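Long-range contacts in DUAL specificity protein phosphatase 14 (Homo sapiens, PDB 2WGP), which removes phosphate from tyrosine, serine and threonine residues of proteins, inactivates ERK, JNK and p38 MAP kinases and dampens T-cell receptor signalling through TAB1: residues 25-30 with 139-144; 32-38 with 105-111; 42-48 with 67-71; 85-89 with 119-123. All blocks are in the same frame, centred on the assembly; numbering follows the deposited sequence.

Contact 1: residues 25-30 with 139-144; sequences GIAQIT and WVKARR
An edge strand meets a helix end through I29, R144 and R143. Segment 25-30 is extended over 26-28 and turns a corner at I29 (phi/psi -102/-46), I29 and T30 facing L33 in a classic beta bulge. The helix ends at R143; A27 lies nearest R143 (CA to CA 6.2 Å), I29 nearest V140 (6.3 Å). I29, in the mm rotamer, brings CD1 to 4.2 Å from V140 CG1 and CG2 to 3.9 Å from W139 CD1, while its O accepts from W139 NE1 at 2.9 Å. In the dual-specificity phosphatase fold this corner joins the outer strand 26-28 to helix 133-143. R144, past the helix, runs along A27, its CB 4.0 Å from A27 CB; R144 NE and NH2 hydrogen-bond to G113 O and A112 O, shortly after C110, and a water accepts from R144 NH1 and donates a weak bond to I26 O. R143 CG lies 3.2 Å from Q28 O; a second water joins Q28 O to R143 NE, and R143 NH1 donates to W139 O.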
loop_
_atom_site.group_PDB
_atom_site.type_symbol
_atom_site.label_atom_id
_atom_site.label_comp_id
_atom_site.label_asym_id
_atom_site.label_seq_id
_atom_site.Cartn_x
_atom_site.Cartn_y
_atom_site.Cartn_z
ATOM N N GLY A 25 -16.499 -9.538 32.388
ATOM C CA GLY A 25 -15.620 -8.446 32.022
ATOM C C GLY A 25 -14.327 -8.310 32.803
ATOM O O GLY A 25 -13.625 -7.358 32.586
ATOM N N ILE A 26 -14.027 -9.238 33.720
ATOM C CA ILE A 26 -12.736 -9.268 34.416
ATOM C C ILE A 26 -12.255 -10.718 34.609
ATOM O O ILE A 26 -13.058 -11.653 34.801
ATOM C CB ILE A 26 -12.798 -8.506 35.783
ATOM C CG1 ILE A 26 -11.397 -8.404 36.443
ATOM C CG2 ILE A 26 -13.837 -9.197 36.717
ATOM C CD1 ILE A 26 -11.263 -7.281 37.490
ATOM N N ALA A 27 -10.951 -10.916 34.475
ATOM C CA ALA A 27 -10.341 -12.239 34.646
ATOM C C ALA A 27 -9.023 -12.073 35.353
ATOM O O ALA A 27 -8.265 -11.151 35.025
ATOM C CB ALA A 27 -10.120 -12.921 33.297
ATOM N N GLN A 28 -8.734 -12.981 36.284
ATOM C CA GLN A 28 -7.436 -13.016 36.926
ATOM C C GLN A 28 -6.437 -13.816 36.095
ATOM O O GLN A 28 -6.729 -14.946 35.670
ATOM C CB GLN A 28 -7.542 -13.635 38.316
ATOM C CG GLN A 28 -6.300 -13.373 39.148
ATOM C CD GLN A 28 -6.510 -13.701 40.604
ATOM O OE1 GLN A 28 -7.530 -14.259 40.987
ATOM N NE2 GLN A 28 -5.535 -13.345 41.429
ATOM N N ILE A 29 -5.267 -13.220 35.868
ATOM C CA ILE A 29 -4.157 -13.863 35.115
ATOM C C ILE A 29 -3.077 -14.392 36.056
ATOM O O ILE A 29 -2.616 -15.521 35.910
ATOM C CB ILE A 29 -3.513 -12.860 34.090
ATOM C CG1 ILE A 29 -4.588 -12.234 33.178
ATOM C CG2 ILE A 29 -2.400 -13.545 33.242
ATOM C CD1 ILE A 29 -5.688 -13.182 32.642
ATOM N N THR A 30 -2.690 -13.578 37.030
ATOM C CA THR A 30 -1.772 -14.003 38.089
ATOM C C THR A 30 -2.308 -13.451 39.398
ATOM O O THR A 30 -3.279 -12.712 39.381
ATOM C CB THR A 30 -0.332 -13.481 37.861
ATOM O OG1 THR A 30 -0.278 -12.101 38.212
ATOM C CG2 THR A 30 0.101 -13.651 36.415
ATOM N N TRP A 139 -2.165 -19.268 28.337
ATOM C CA TRP A 139 -2.399 -18.854 29.735
ATOM C C TRP A 139 -3.586 -17.858 29.822
ATOM O O TRP A 139 -4.586 -18.097 30.514
ATOM C CB TRP A 139 -1.103 -18.215 30.261
ATOM C CG TRP A 139 -1.031 -17.824 31.703
ATOM C CD1 TRP A 139 -2.027 -17.331 32.485
ATOM C CD2 TRP A 139 0.149 -17.794 32.504
ATOM N NE1 TRP A 139 -1.565 -17.059 33.730
ATOM C CE2 TRP A 139 -0.229 -17.346 33.780
ATOM C CE3 TRP A 139 1.483 -18.164 32.282
ATOM C CZ2 TRP A 139 0.679 -17.230 34.833
ATOM C CZ3 TRP A 139 2.384 -18.051 33.326
ATOM C CH2 TRP A 139 1.976 -17.580 34.586
ATOM N N VAL A 140 -3.481 -16.759 29.098
ATOM C CA VAL A 140 -4.533 -15.738 29.117
ATOM C C VAL A 140 -5.840 -16.266 28.511
ATOM O O VAL A 140 -6.914 -16.038 29.049
ATOM C CB VAL A 140 -4.112 -14.462 28.383
ATOM C CG1 VAL A 140 -5.234 -13.401 28.489
ATOM C CG2 VAL A 140 -2.798 -13.903 28.954
ATOM N N LYS A 141 -5.725 -16.989 27.411
ATOM C CA LYS A 141 -6.880 -17.590 26.726
ATOM C C LYS A 141 -7.621 -18.612 27.638
ATOM O O LYS A 141 -8.846 -18.711 27.577
ATOM C CB LYS A 141 -6.404 -18.185 25.381
ATOM C CG LYS A 141 -7.450 -18.760 24.439
ATOM C CD LYS A 141 -8.035 -17.757 23.476
ATOM C CE LYS A 141 -8.807 -18.480 22.373
ATOM N NZ LYS A 141 -9.991 -17.751 21.914
ATOM N N ALA A 142 -6.903 -19.350 28.488
ATOM C CA ALA A 142 -7.556 -20.251 29.435
ATOM C C ALA A 142 -8.465 -19.501 30.402
ATOM O O ALA A 142 -9.521 -20.018 30.788
ATOM C CB ALA A 142 -6.525 -21.092 30.215
ATOM N N ARG A 143 -8.071 -18.278 30.765
ATOM C CA ARG A 143 -8.833 -17.486 31.731
ATOM C C ARG A 143 -9.875 -16.589 31.085
ATOM O O ARG A 143 -10.923 -16.362 31.678
ATOM C CB ARG A 143 -7.918 -16.660 32.629
ATOM C CG ARG A 143 -7.273 -17.500 33.749
ATOM C CD ARG A 143 -5.847 -17.566 33.486
ATOM N NE ARG A 143 -5.076 -18.261 34.520
ATOM C CZ ARG A 143 -4.306 -19.308 34.275
ATOM N NH1 ARG A 143 -4.231 -19.825 33.049
ATOM N NH2 ARG A 143 -3.618 -19.851 35.276
ATOM N N ARG A 144 -9.583 -16.076 29.890
ATOM C CA ARG A 144 -10.498 -15.174 29.194
ATOM C C ARG A 144 -10.553 -15.639 27.736
ATOM O O ARG A 144 -9.756 -15.179 26.919
ATOM C CB ARG A 144 -9.994 -13.717 29.334
ATOM C CG ARG A 144 -10.999 -12.723 28.805
ATOM C CD ARG A 144 -10.924 -11.366 29.394
ATOM N NE ARG A 144 -11.784 -10.482 28.610
ATOM C CZ ARG A 144 -13.088 -10.315 28.824
ATOM N NH1 ARG A 144 -13.722 -10.918 29.825
ATOM N NH2 ARG A 144 -13.772 -9.542 28.011
HETATM O O HOH W 1 -13.608 -12.640 32.226
HETATM O O HOH W 2 -5.645 -17.284 37.105
#

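Contact 2: residues 32-38 with 105-111; sequences SLFLGRG and ATLVHCA. With PO4 (phosphate ion), chain C.
Parallel strands 33-36 and 106-109 illustrate how a sheet delivers a catalytic residue. Their axes approach to 4.6 Å at 25°, L33 pairing with T106, F34 with L107, L35 with V108 and G36 with H109. Hydrogen bonds alternate: T106 N to S32 O, F34 N to T106 O and V108 N to F34 O, each 2.8 Å, then G36 N to V108 O (3.1 Å) and C110 N to G36 O (3.2 Å). Beyond the strands G38 N donates to A111 O at 3.2 Å. S32 O also accepts from a water 2.8 Å from T106 OG1, and H109 ND1 donates to C110 O. L33 CD1 meets V108 CG2 at 3.7 Å; F34 and L107 meet on the other face. A phosphate ion accepts from A111 N at O2 (3.1 Å), and its O3 lies 3.0 Å from C110 SG. Backbone N of A112, V114 and S115 and R116 NE complete its site: the P-loop of protein tyrosine phosphatases, with C110 forming the phosphocysteine intermediate.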
loop_
_atom_site.group_PDB
_atom_site.type_symbol
_atom_site.label_atom_id
_atom_site.label_comp_id
_atom_site.label_asym_id
_atom_site.label_seq_id
_atom_site.Cartn_x
_atom_site.Cartn_y
_atom_site.Cartn_z
ATOM N N SER A 32 -1.359 -10.979 41.011
ATOM C CA SER A 32 -1.292 -9.528 41.034
ATOM C C SER A 32 -1.681 -8.867 39.708
ATOM O O SER A 32 -1.383 -7.686 39.501
ATOM C CB SER A 32 0.134 -9.130 41.391
ATOM O OG SER A 32 0.979 -9.411 40.296
ATOM N N LEU A 33 -2.336 -9.619 38.819
ATOM C CA LEU A 33 -2.671 -9.098 37.485
ATOM C C LEU A 33 -4.038 -9.569 37.059
ATOM O O LEU A 33 -4.321 -10.785 37.031
ATOM C CB LEU A 33 -1.619 -9.488 36.420
ATOM C CG LEU A 33 -1.870 -9.071 34.960
ATOM C CD1 LEU A 33 -1.835 -7.557 34.806
ATOM C CD2 LEU A 33 -0.881 -9.721 33.990
ATOM N N PHE A 34 -4.867 -8.587 36.700
ATOM C CA PHE A 34 -6.177 -8.846 36.158
ATOM C C PHE A 34 -6.309 -8.134 34.816
ATOM O O PHE A 34 -5.696 -7.076 34.584
ATOM C CB PHE A 34 -7.258 -8.350 37.109
ATOM C CG PHE A 34 -7.218 -9.011 38.460
ATOM C CD1 PHE A 34 -8.115 -10.046 38.769
ATOM C CD2 PHE A 34 -6.298 -8.605 39.426
ATOM C CE1 PHE A 34 -8.085 -10.661 40.024
ATOM C CE2 PHE A 34 -6.257 -9.236 40.669
ATOM C CZ PHE A 34 -7.151 -10.263 40.956
ATOM N N LEU A 35 -7.139 -8.706 33.951
ATOM C CA LEU A 35 -7.447 -8.150 32.640
ATOM C C LEU A 35 -8.956 -7.898 32.562
ATOM O O LEU A 35 -9.764 -8.718 33.036
ATOM C CB LEU A 35 -7.041 -9.169 31.578
ATOM C CG LEU A 35 -7.359 -9.018 30.101
ATOM C CD1 LEU A 35 -6.736 -10.142 29.315
ATOM C CD2 LEU A 35 -8.862 -8.940 29.832
ATOM N N GLY A 36 -9.350 -6.782 31.954
ATOM C CA GLY A 36 -10.759 -6.474 31.859
ATOM C C GLY A 36 -11.213 -5.550 30.743
ATOM O O GLY A 36 -10.410 -4.932 30.036
ATOM N N ARG A 37 -12.537 -5.499 30.617
ATOM C CA ARG A 37 -13.264 -4.463 29.897
ATOM C C ARG A 37 -13.307 -3.181 30.675
ATOM O O ARG A 37 -13.290 -3.189 31.914
ATOM C CB ARG A 37 -14.729 -4.888 29.724
ATOM C CG ARG A 37 -14.910 -6.035 28.841
ATOM C CD ARG A 37 -16.331 -6.163 28.308
ATOM N NE ARG A 37 -17.178 -7.011 29.149
ATOM C CZ ARG A 37 -18.221 -6.604 29.876
ATOM N NH1 ARG A 37 -18.595 -5.343 29.914
ATOM N NH2 ARG A 37 -18.914 -7.486 30.579
ATOM N N GLY A 38 -13.455 -2.069 29.956
ATOM C CA GLY A 38 -13.444 -0.740 30.596
ATOM C C GLY A 38 -14.578 -0.572 31.588
ATOM O O GLY A 38 -14.408 0.066 32.610
ATOM N N ALA A 105 -1.833 -4.983 43.277
ATOM C CA ALA A 105 -2.296 -5.709 42.101
ATOM C C ALA A 105 -2.774 -4.729 41.034
ATOM O O ALA A 105 -3.234 -3.631 41.332
ATOM C CB ALA A 105 -3.403 -6.698 42.484
ATOM N N THR A 106 -2.618 -5.142 39.784
ATOM C CA THR A 106 -2.909 -4.293 38.649
ATOM C C THR A 106 -4.055 -4.856 37.811
ATOM O O THR A 106 -4.105 -6.052 37.521
ATOM C CB THR A 106 -1.630 -4.102 37.771
ATOM O OG1 THR A 106 -0.569 -3.533 38.572
ATOM C CG2 THR A 106 -1.915 -3.199 36.585
ATOM N N LEU A 107 -4.968 -3.969 37.413
ATOM C CA LEU A 107 -5.905 -4.250 36.358
ATOM C C LEU A 107 -5.451 -3.567 35.083
ATOM O O LEU A 107 -5.270 -2.340 35.043
ATOM C CB LEU A 107 -7.299 -3.782 36.710
ATOM C CG LEU A 107 -8.319 -3.830 35.569
ATOM C CD1 LEU A 107 -8.737 -5.292 35.229
ATOM C CD2 LEU A 107 -9.528 -2.963 35.974
ATOM N N VAL A 108 -5.237 -4.361 34.046
ATOM C CA VAL A 108 -4.987 -3.817 32.720
ATOM C C VAL A 108 -6.298 -3.968 31.974
ATOM O O VAL A 108 -6.777 -5.109 31.766
ATOM C CB VAL A 108 -3.840 -4.510 31.948
ATOM C CG1 VAL A 108 -3.644 -3.807 30.583
ATOM C CG2 VAL A 108 -2.500 -4.548 32.791
ATOM N N HIS A 109 -6.894 -2.828 31.607
ATOM C CA HIS A 109 -8.175 -2.833 30.895
ATOM C C HIS A 109 -8.067 -2.122 29.560
ATOM O O HIS A 109 -7.193 -1.257 29.349
ATOM C CB HIS A 109 -9.347 -2.272 31.737
ATOM C CG HIS A 109 -9.477 -0.771 31.743
ATOM N ND1 HIS A 109 -10.061 -0.060 30.707
ATOM C CD2 HIS A 109 -9.144 0.142 32.688
ATOM C CE1 HIS A 109 -10.049 1.228 31.011
ATOM N NE2 HIS A 109 -9.500 1.378 32.204
ATOM N N CYS A 110 -8.956 -2.494 28.654
ATOM C CA CYS A 110 -9.151 -1.745 27.415
ATOM C C CYS A 110 -10.657 -1.479 27.308
ATOM O O CYS A 110 -11.283 -1.160 28.324
ATOM C CB CYS A 110 -8.542 -2.513 26.240
ATOM S SG CYS A 110 -8.922 -4.269 26.146
ATOM N N ALA A 111 -11.251 -1.598 26.118
ATOM C CA ALA A 111 -12.691 -1.408 25.933
ATOM C C ALA A 111 -13.387 -2.766 26.031
ATOM O O ALA A 111 -14.160 -3.012 26.945
ATOM C CB ALA A 111 -12.994 -0.741 24.570
HETATM P P PO4 C . -9.988 -3.827 22.576
HETATM O O1 PO4 C . -8.548 -3.438 22.392
HETATM O O2 PO4 C . -10.878 -2.824 23.255
HETATM O O3 PO4 C . -10.058 -5.084 23.442
HETATM O O4 PO4 C . -10.614 -4.194 21.231
HETATM O O HOH W 3 0.669 -5.799 39.681
#

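Contact 3: residues 42-48 with 67-71; sequences SNRHLLQ and WPQFE
Here two aromatic residues of a beta turn, W67 and F70, pack on a short helix. On the first side N43 occupies the N-cap, its OD1 accepting from L46 N at 3.1 Å, and helix 44-48 follows. On the second, W67 to F70 form a type I beta turn, with F70 N bonded to W67 O at 3.3 Å. R44 and W67 have the nearest CA atoms, 7.4 Å apart.

W67 comes first. Its m rotamer directs the indole toward the start of the helix, where NE1 donates to S42 O at 3.1 Å. The extended R44 side chain, t at chi1 to chi3, lays CD over the six-membered ring, 3.9 Å from its centroid and 19° off the normal, a CH-pi contact. Passing the turn, Q69 reaches back so that its CD lies 3.5 Å from R44 NE and its CG 3.5 Å from Q48 NE2. F70, with chi1 at -44°, inserts its ring against the helix: CZ touches L47 CB at 3.7 Å and Q48 CG at 4.2 Å, and L47 CD1 stands over the face, 4.3 Å from the centroid. L47 and F70 both reach I55. The contact is remote from the active site. It packs helix 44-49, which lies on the face of the phosphatase domain's central sheet that carries L107 and I55, against the loop leading into the outer strand 71-74.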
loop_
_atom_site.group_PDB
_atom_site.type_symbol
_atom_site.label_atom_id
_atom_site.label_comp_id
_atom_site.label_asym_id
_atom_site.label_seq_id
_atom_site.Cartn_x
_atom_site.Cartn_y
_atom_site.Cartn_z
ATOM N N SER A 42 -14.520 1.170 36.479
ATOM C CA SER A 42 -15.150 2.126 37.404
ATOM C C SER A 42 -15.884 1.486 38.611
ATOM O O SER A 42 -16.445 2.203 39.445
ATOM C CB SER A 42 -16.134 3.019 36.639
ATOM O OG SER A 42 -17.090 2.233 35.951
ATOM N N ASN A 43 -15.882 0.156 38.708
ATOM C CA ASN A 43 -16.523 -0.530 39.835
ATOM C C ASN A 43 -15.531 -0.656 40.992
ATOM O O ASN A 43 -14.832 -1.671 41.140
ATOM C CB ASN A 43 -17.054 -1.898 39.403
ATOM C CG ASN A 43 -17.940 -2.558 40.463
ATOM O OD1 ASN A 43 -17.874 -2.235 41.650
ATOM N ND2 ASN A 43 -18.750 -3.519 40.025
ATOM N N ARG A 44 -15.492 0.396 41.805
ATOM C CA ARG A 44 -14.577 0.498 42.934
ATOM C C ARG A 44 -14.633 -0.736 43.837
ATOM O O ARG A 44 -13.608 -1.329 44.142
ATOM C CB ARG A 44 -14.893 1.795 43.704
ATOM C CG ARG A 44 -14.050 2.100 44.945
ATOM C CD ARG A 44 -14.626 3.352 45.619
ATOM N NE ARG A 44 -14.226 3.529 47.011
ATOM C CZ ARG A 44 -14.688 2.818 48.046
ATOM N NH1 ARG A 44 -15.569 1.825 47.873
ATOM N NH2 ARG A 44 -14.253 3.095 49.274
ATOM N N HIS A 45 -15.837 -1.143 44.221
ATOM C CA HIS A 45 -16.024 -2.306 45.097
ATOM C C HIS A 45 -15.480 -3.607 44.514
ATOM O O HIS A 45 -14.879 -4.389 45.238
ATOM C CB HIS A 45 -17.505 -2.509 45.426
ATOM C CG HIS A 45 -17.745 -3.548 46.476
ATOM N ND1 HIS A 45 -17.745 -3.260 47.828
ATOM C CD2 HIS A 45 -17.972 -4.881 46.375
ATOM C CE1 HIS A 45 -17.969 -4.369 48.513
ATOM N NE2 HIS A 45 -18.113 -5.367 47.656
ATOM N N LEU A 46 -15.740 -3.847 43.227
ATOM C CA LEU A 46 -15.250 -5.042 42.537
ATOM C C LEU A 46 -13.723 -5.091 42.534
ATOM O O LEU A 46 -13.125 -6.138 42.793
ATOM C CB LEU A 46 -15.785 -5.075 41.090
ATOM C CG LEU A 46 -15.471 -6.292 40.208
ATOM C CD1 LEU A 46 -16.560 -7.325 40.360
ATOM C CD2 LEU A 46 -15.360 -5.884 38.740
ATOM N N LEU A 47 -13.085 -3.963 42.247
ATOM C CA LEU A 47 -11.630 -3.919 42.204
ATOM C C LEU A 47 -10.998 -4.034 43.608
ATOM O O LEU A 47 -9.999 -4.749 43.785
ATOM C CB LEU A 47 -11.151 -2.652 41.489
ATOM C CG LEU A 47 -11.662 -2.400 40.059
ATOM C CD1 LEU A 47 -11.013 -1.157 39.530
ATOM C CD2 LEU A 47 -11.427 -3.583 39.100
ATOM N N GLN A 48 -11.578 -3.352 44.597
ATOM C CA GLN A 48 -11.129 -3.473 45.997
ATOM C C GLN A 48 -11.215 -4.918 46.493
ATOM O O GLN A 48 -10.302 -5.410 47.158
ATOM C CB GLN A 48 -11.937 -2.544 46.907
ATOM C CG GLN A 48 -11.607 -1.074 46.705
ATOM C CD GLN A 48 -12.307 -0.163 47.710
ATOM O OE1 GLN A 48 -13.526 -0.265 47.938
ATOM N NE2 GLN A 48 -11.538 0.721 48.322
ATOM N N TRP A 67 -10.809 7.239 40.742
ATOM C CA TRP A 67 -11.073 7.027 42.164
ATOM C C TRP A 67 -9.773 7.249 42.951
ATOM O O TRP A 67 -8.701 6.835 42.488
ATOM C CB TRP A 67 -11.543 5.616 42.430
ATOM C CG TRP A 67 -12.862 5.266 41.899
ATOM C CD1 TRP A 67 -13.118 4.483 40.819
ATOM C CD2 TRP A 67 -14.133 5.609 42.465
ATOM N NE1 TRP A 67 -14.474 4.313 40.665
ATOM C CE2 TRP A 67 -15.125 5.000 41.656
ATOM C CE3 TRP A 67 -14.535 6.372 43.572
ATOM C CZ2 TRP A 67 -16.497 5.145 41.912
ATOM C CZ3 TRP A 67 -15.901 6.510 43.833
ATOM C CH2 TRP A 67 -16.864 5.906 42.997
ATOM N N PRO A 68 -9.854 7.891 44.136
ATOM C CA PRO A 68 -8.628 8.107 44.921
ATOM C C PRO A 68 -7.915 6.812 45.328
ATOM O O PRO A 68 -6.708 6.810 45.541
ATOM C CB PRO A 68 -9.129 8.862 46.168
ATOM C CG PRO A 68 -10.467 9.426 45.775
ATOM C CD PRO A 68 -11.046 8.408 44.838
ATOM N N GLN A 69 -8.671 5.726 45.398
ATOM C CA GLN A 69 -8.182 4.425 45.865
ATOM C C GLN A 69 -7.171 3.770 44.940
ATOM O O GLN A 69 -6.482 2.834 45.341
ATOM C CB GLN A 69 -9.354 3.457 46.054
ATOM C CG GLN A 69 -10.222 3.789 47.247
ATOM C CD GLN A 69 -11.090 5.005 47.025
ATOM O OE1 GLN A 69 -11.439 5.327 45.896
ATOM N NE2 GLN A 69 -11.436 5.700 48.116
ATOM N N PHE A 70 -7.118 4.205 43.690
ATOM C CA PHE A 70 -6.252 3.559 42.724
ATOM C C PHE A 70 -5.284 4.539 42.157
ATOM O O PHE A 70 -5.579 5.731 42.034
ATOM C CB PHE A 70 -7.059 2.885 41.589
ATOM C CG PHE A 70 -8.237 2.115 42.075
ATOM C CD1 PHE A 70 -8.067 0.927 42.788
ATOM C CD2 PHE A 70 -9.529 2.577 41.834
ATOM C CE1 PHE A 70 -9.182 0.195 43.255
ATOM C CE2 PHE A 70 -10.644 1.865 42.297
ATOM C CZ PHE A 70 -10.461 0.670 43.003
ATOM N N GLU A 71 -4.123 4.005 41.813
ATOM C CA GLU A 71 -3.165 4.664 40.966
ATOM C C GLU A 71 -3.597 4.393 39.532
ATOM O O GLU A 71 -4.046 3.304 39.222
ATOM C CB GLU A 71 -1.790 4.060 41.247
ATOM C CG GLU A 71 -0.671 4.592 40.424
ATOM C CD GLU A 71 0.621 3.834 40.668
ATOM O OE1 GLU A 71 1.648 4.280 40.137
ATOM O OE2 GLU A 71 0.610 2.798 41.374
#

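Contact 4: residues 85-89 with 119-123; sequences IGLYF and TLCIA
A 3-10 segment leading into a helix can be fitted to a buried helix by its side-chain rotamers. Residues 85-88 make the 3-10 segment, with Y88 N bonded to I85 O at 2.9 Å and F89 N to G86 O at 3.1 Å, before F89 opens the next helix; 119-123 is regular helix. The backbones come closest at F89 and A123, whose CA atoms are 5.9 Å apart. F89, m at chi1 with chi2 at 171°, turns its ring in among T119, L120 and A123. A123 CB sits over the face, 3.9 Å from the ring centroid, whereas T119 CG2 (3.6 Å from F89 CE2) and L120 CD2 (4.0 Å from F89 CD2) lie at the edge. L120 in its mt rotamer also takes I85 CG1 at 3.9 Å and Y88 CB at 4.1 Å on the same CD2. I85, fully extended (tt), reaches T119 CB with CD1 at 3.9 Å. T119 OG1 hydrogen-bonds to S115 O, just before the helix. One water donates to both F89 O and L120 O, 2.9 Å each, bridging the segments. Helix 151-165 closes over I85, F89 and T119 through F153, Q156, L157 and Y160, while C121 of helix 116-129 packs on strand 33-36.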
loop_
_atom_site.group_PDB
_atom_site.type_symbol
_atom_site.label_atom_id
_atom_site.label_comp_id
_atom_site.label_asym_id
_atom_site.label_seq_id
_atom_site.Cartn_x
_atom_site.Cartn_y
_atom_site.Cartn_z
ATOM N N ILE A 85 1.781 -0.570 20.001
ATOM C CA ILE A 85 1.579 -1.086 21.354
ATOM C C ILE A 85 2.872 -1.643 21.991
ATOM O O ILE A 85 3.077 -1.541 23.211
ATOM C CB ILE A 85 0.449 -2.141 21.371
ATOM C CG1 ILE A 85 0.055 -2.518 22.802
ATOM C CG2 ILE A 85 0.866 -3.417 20.610
ATOM C CD1 ILE A 85 -1.309 -3.197 22.886
ATOM N N GLY A 86 3.746 -2.200 21.166
ATOM C CA GLY A 86 5.026 -2.703 21.610
ATOM C C GLY A 86 5.898 -1.716 22.374
ATOM O O GLY A 86 6.740 -2.124 23.185
ATOM N N LEU A 87 5.703 -0.422 22.117
ATOM C CA LEU A 87 6.441 0.623 22.808
ATOM C C LEU A 87 6.067 0.675 24.293
ATOM O O LEU A 87 6.737 1.340 25.076
ATOM C CB LEU A 87 6.191 1.994 22.142
ATOM C CG LEU A 87 6.752 2.261 20.735
ATOM C CD1 LEU A 87 6.348 3.649 20.181
ATOM C CD2 LEU A 87 8.275 2.129 20.706
ATOM N N TYR A 88 4.982 0.005 24.665
ATOM C CA TYR A 88 4.537 -0.079 26.050
ATOM C C TYR A 88 4.796 -1.446 26.695
ATOM O O TYR A 88 4.448 -1.658 27.857
ATOM C CB TYR A 88 3.060 0.274 26.145
ATOM C CG TYR A 88 2.750 1.723 25.776
ATOM C CD1 TYR A 88 2.862 2.744 26.724
ATOM C CD2 TYR A 88 2.363 2.068 24.493
ATOM C CE1 TYR A 88 2.563 4.071 26.411
ATOM C CE2 TYR A 88 2.060 3.410 24.169
ATOM C CZ TYR A 88 2.178 4.400 25.137
ATOM O OH TYR A 88 1.900 5.729 24.844
ATOM N N PHE A 89 5.392 -2.382 25.956
ATOM C CA PHE A 89 5.585 -3.734 26.482
ATOM C C PHE A 89 6.419 -3.703 27.765
ATOM O O PHE A 89 5.953 -4.185 28.812
ATOM C CB PHE A 89 6.217 -4.668 25.442
ATOM C CG PHE A 89 5.267 -5.145 24.332
ATOM C CD1 PHE A 89 5.795 -5.832 23.235
ATOM C CD2 PHE A 89 3.870 -4.930 24.363
ATOM C CE1 PHE A 89 4.956 -6.286 22.217
ATOM C CE2 PHE A 89 3.060 -5.389 23.340
ATOM C CZ PHE A 89 3.604 -6.065 22.284
ATOM N N THR A 119 -2.913 -8.136 24.963
ATOM C CA THR A 119 -1.577 -8.063 24.336
ATOM C C THR A 119 -0.523 -7.665 25.383
ATOM O O THR A 119 0.553 -8.257 25.464
ATOM C CB THR A 119 -1.547 -7.088 23.148
ATOM O OG1 THR A 119 -2.484 -7.542 22.136
ATOM C CG2 THR A 119 -0.107 -6.982 22.578
ATOM N N LEU A 120 -0.856 -6.658 26.184
ATOM C CA LEU A 120 0.029 -6.194 27.237
ATOM C C LEU A 120 0.242 -7.239 28.329
ATOM O O LEU A 120 1.375 -7.394 28.824
ATOM C CB LEU A 120 -0.511 -4.893 27.830
ATOM C CG LEU A 120 -0.526 -3.677 26.884
ATOM C CD1 LEU A 120 -1.314 -2.548 27.521
ATOM C CD2 LEU A 120 0.923 -3.251 26.483
ATOM N N CYS A 121 -0.817 -7.967 28.698
ATOM C CA CYS A 121 -0.693 -9.085 29.653
ATOM C C CYS A 121 0.197 -10.203 29.112
ATOM O O CYS A 121 1.033 -10.732 29.852
ATOM C CB CYS A 121 -2.067 -9.632 30.059
ATOM S SG CYS A 121 -3.045 -8.502 31.007
ATOM N N ILE A 122 0.042 -10.542 27.831
ATOM C CA ILE A 122 0.887 -11.568 27.208
ATOM C C ILE A 122 2.366 -11.153 27.244
ATOM O O ILE A 122 3.254 -11.973 27.552
ATOM C CB ILE A 122 0.436 -11.895 25.744
ATOM C CG1 ILE A 122 -0.904 -12.645 25.748
ATOM C CG2 ILE A 122 1.481 -12.734 25.028
ATOM C CD1 ILE A 122 -1.658 -12.652 24.365
ATOM N N ALA A 123 2.626 -9.870 26.971
ATOM C CA ALA A 123 3.999 -9.368 26.981
ATOM C C ALA A 123 4.592 -9.475 28.404
ATOM O O ALA A 123 5.739 -9.908 28.573
ATOM C CB ALA A 123 4.047 -7.922 26.459
HETATM O O HOH W 4 3.173 -5.143 28.986
#

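Overall arrangement
From the N terminus, the chain enters contact 1 at strand 26-28, opening a loop that closes only at 139-144 and holds the other three. Strand 33-36, its antiparallel neighbour, then opens contact 2, and within that loop contact 3 opens and closes early, packing L47 against L107. Contact 4 opens at 85-89, before contact 2 closes at 105-111, and itself closes at 119-123, so these two cross: L120 and C121 touch the strands of contact 2. Contact 1 meets all three, through R144 on L35, V140 on I122, and I26 on L46 and L47. Contacts 3 and 4 do not meet. Together they tie the central sheet to helices 44-49, 116-129 and 133-143.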